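TatD-related deoxyribonuclease (Thermotoga maritima, PDB 1J6O) probably acts as a metal-dependent nuclease that hydrolyses ester bonds in DNA. Local coordinates at residues D142-A147 with G161-F166. Residues are numbered along the deposited sequence; the frame is centred on the assembly and turned at random.
Sequences DAYSEA and GVIHAF
Tyr144 CE1 lies 3.8 Å from Phe166 CE1 and 4.1 Å from Ile163 CG2, so one corner of the tyrosine ring meets both partners. The contact sits in a beta-alpha-beta unit of the TIM-barrel fold: Tyr144 opens helix 144-153, while Ile163 and Phe166 belong to strand 161-163 and the loop after it. The two rings cross obliquely, their planes at 69° and their centroids 5.5 Å apart. Phe166 CG is anti to the backbone N (chi1 -180°), an extended setting that brings the CD1-CE1 side of its ring to Tyr144 CE1, with CD1 at 3.9 Å. Ile163 meets the tyrosine ring through its CG2 branch, at the same time packing on Val138 and Ile140 of the neighbouring strand. No hydrogen bond spans the two segments; the phenol OH lies 3.8 Å from Phe166 CA and bonds instead to the backbone N of Ser167, just past Phe166. Cut back to an alanine, Tyr144 would probably leave Ser167 N without its hydroxyl partner and open a gap beside Phe166 CE1 and Ile163 CG2. Beyond this apolar layer, the CA-CB bond of His164, a predicted ligand of a divalent metal, is directed away from 142-147, and Glu212 bonds to both His164 ND1 and Ala165 N. Just before Tyr144, Ala143 is the N-cap residue, and its O receives the bond from Ala147 N at 2.8 Å.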
loop_
_atom_site.group_PDB
_atom_site.type_symbol
_atom_site.label_atom_id
_atom_site.label_comp_id
_atom_site.label_asym_id
_atom_site.label_seq_id
_atom_site.Cartn_x
_atom_site.Cartn_y
_atom_site.Cartn_z
ATOM N N ASP A 142 -5.030 -11.724 -8.795
ATOM C CA ASP A 142 -5.919 -12.519 -9.653
ATOM C C ASP A 142 -7.384 -12.509 -9.189
ATOM O O ASP A 142 -8.077 -13.536 -9.216
ATOM C CB ASP A 142 -5.413 -13.962 -9.742
ATOM C CG ASP A 142 -4.054 -14.067 -10.433
ATOM O OD1 ASP A 142 -3.696 -13.131 -11.171
ATOM O OD2 ASP A 142 -3.349 -15.085 -10.256
ATOM N N ALA A 143 -7.861 -11.347 -8.771
ATOM C CA ALA A 143 -9.238 -11.215 -8.302
ATOM C C ALA A 143 -9.744 -9.803 -8.553
ATOM O O ALA A 143 -10.587 -9.310 -7.809
ATOM C CB ALA A 143 -9.313 -11.523 -6.799
ATOM N N TYR A 144 -9.238 -9.146 -9.594
ATOM C CA TYR A 144 -9.681 -7.789 -9.880
ATOM C C TYR A 144 -11.174 -7.664 -10.119
ATOM O O TYR A 144 -11.811 -6.780 -9.569
ATOM C CB TYR A 144 -8.867 -7.208 -11.045
ATOM C CG TYR A 144 -7.475 -6.833 -10.589
ATOM C CD1 TYR A 144 -7.232 -5.593 -9.993
ATOM C CD2 TYR A 144 -6.423 -7.750 -10.656
ATOM C CE1 TYR A 144 -5.970 -5.271 -9.465
ATOM C CE2 TYR A 144 -5.144 -7.440 -10.122
ATOM C CZ TYR A 144 -4.937 -6.196 -9.525
ATOM O OH TYR A 144 -3.729 -5.895 -8.930
ATOM N N SER A 145 -11.749 -8.557 -10.920
ATOM C CA SER A 145 -13.179 -8.476 -11.172
ATOM C C SER A 145 -13.971 -8.666 -9.887
ATOM O O SER A 145 -14.935 -7.949 -9.633
ATOM C CB SER A 145 -13.625 -9.544 -12.187
ATOM O OG SER A 145 -15.050 -9.553 -12.311
ATOM N N GLU A 146 -13.564 -9.632 -9.076
ATOM C CA GLU A 146 -14.274 -9.891 -7.833
ATOM C C GLU A 146 -14.143 -8.758 -6.821
ATOM O O GLU A 146 -15.117 -8.392 -6.143
ATOM C CB GLU A 146 -13.806 -11.227 -7.230
ATOM C CG GLU A 146 -14.159 -12.472 -8.083
ATOM C CD GLU A 146 -13.096 -12.855 -9.124
ATOM O OE1 GLU A 146 -12.290 -11.988 -9.541
ATOM O OE2 GLU A 146 -13.082 -14.046 -9.539
ATOM N N ALA A 147 -12.946 -8.193 -6.727
ATOM C CA ALA A 147 -12.728 -7.104 -5.792
ATOM C C ALA A 147 -13.517 -5.890 -6.292
ATOM O O ALA A 147 -14.170 -5.206 -5.507
ATOM C CB ALA A 147 -11.238 -6.789 -5.699
ATOM N N GLY A 161 -8.712 5.191 -1.331
ATOM C CA GLY A 161 -7.466 4.534 -0.967
ATOM C C GLY A 161 -6.548 4.172 -2.119
ATOM O O GLY A 161 -6.483 4.844 -3.155
ATOM N N VAL A 162 -5.843 3.066 -1.937
ATOM C CA VAL A 162 -4.910 2.592 -2.931
ATOM C C VAL A 162 -5.003 1.107 -3.172
ATOM O O VAL A 162 -5.201 0.339 -2.226
ATOM C CB VAL A 162 -3.472 2.844 -2.435
ATOM C CG1 VAL A 162 -2.493 2.522 -3.505
ATOM C CG2 VAL A 162 -3.329 4.310 -1.930
ATOM N N ILE A 163 -4.846 0.704 -4.430
ATOM C CA ILE A 163 -4.866 -0.717 -4.794
ATOM C C ILE A 163 -3.348 -0.873 -4.860
ATOM O O ILE A 163 -2.683 -0.461 -5.825
ATOM C CB ILE A 163 -5.471 -0.977 -6.175
ATOM C CG1 ILE A 163 -6.908 -0.439 -6.209
ATOM C CG2 ILE A 163 -5.434 -2.482 -6.473
ATOM C CD1 ILE A 163 -7.806 -1.010 -5.095
ATOM N N HIS A 164 -2.783 -1.460 -3.822
ATOM C CA HIS A 164 -1.345 -1.625 -3.776
ATOM C C HIS A 164 -0.757 -2.665 -4.729
ATOM O O HIS A 164 -1.426 -3.626 -5.099
ATOM C CB HIS A 164 -0.968 -1.857 -2.306
ATOM C CG HIS A 164 -0.432 -3.212 -2.003
ATOM N ND1 HIS A 164 0.914 -3.509 -2.054
ATOM C CD2 HIS A 164 -1.054 -4.348 -1.606
ATOM C CE1 HIS A 164 1.095 -4.769 -1.705
ATOM N NE2 HIS A 164 -0.082 -5.297 -1.428
ATOM N N ALA A 165 0.488 -2.446 -5.142
ATOM C CA ALA A 165 1.185 -3.366 -6.066
ATOM C C ALA A 165 0.240 -3.744 -7.202
ATOM O O ALA A 165 0.086 -4.936 -7.539
ATOM C CB ALA A 165 1.636 -4.629 -5.316
ATOM N N PHE A 166 -0.381 -2.727 -7.792
ATOM C CA PHE A 166 -1.325 -2.941 -8.892
ATOM C C PHE A 166 -0.702 -3.878 -9.925
ATOM O O PHE A 166 0.383 -3.610 -10.445
ATOM C CB PHE A 166 -1.701 -1.620 -9.567
ATOM C CG PHE A 166 -2.670 -1.797 -10.687
ATOM C CD1 PHE A 166 -4.008 -2.049 -10.420
ATOM C CD2 PHE A 166 -2.240 -1.769 -12.005
ATOM C CE1 PHE A 166 -4.914 -2.273 -11.457
ATOM C CE2 PHE A 166 -3.147 -1.997 -13.046
ATOM C CZ PHE A 166 -4.473 -2.246 -12.764
#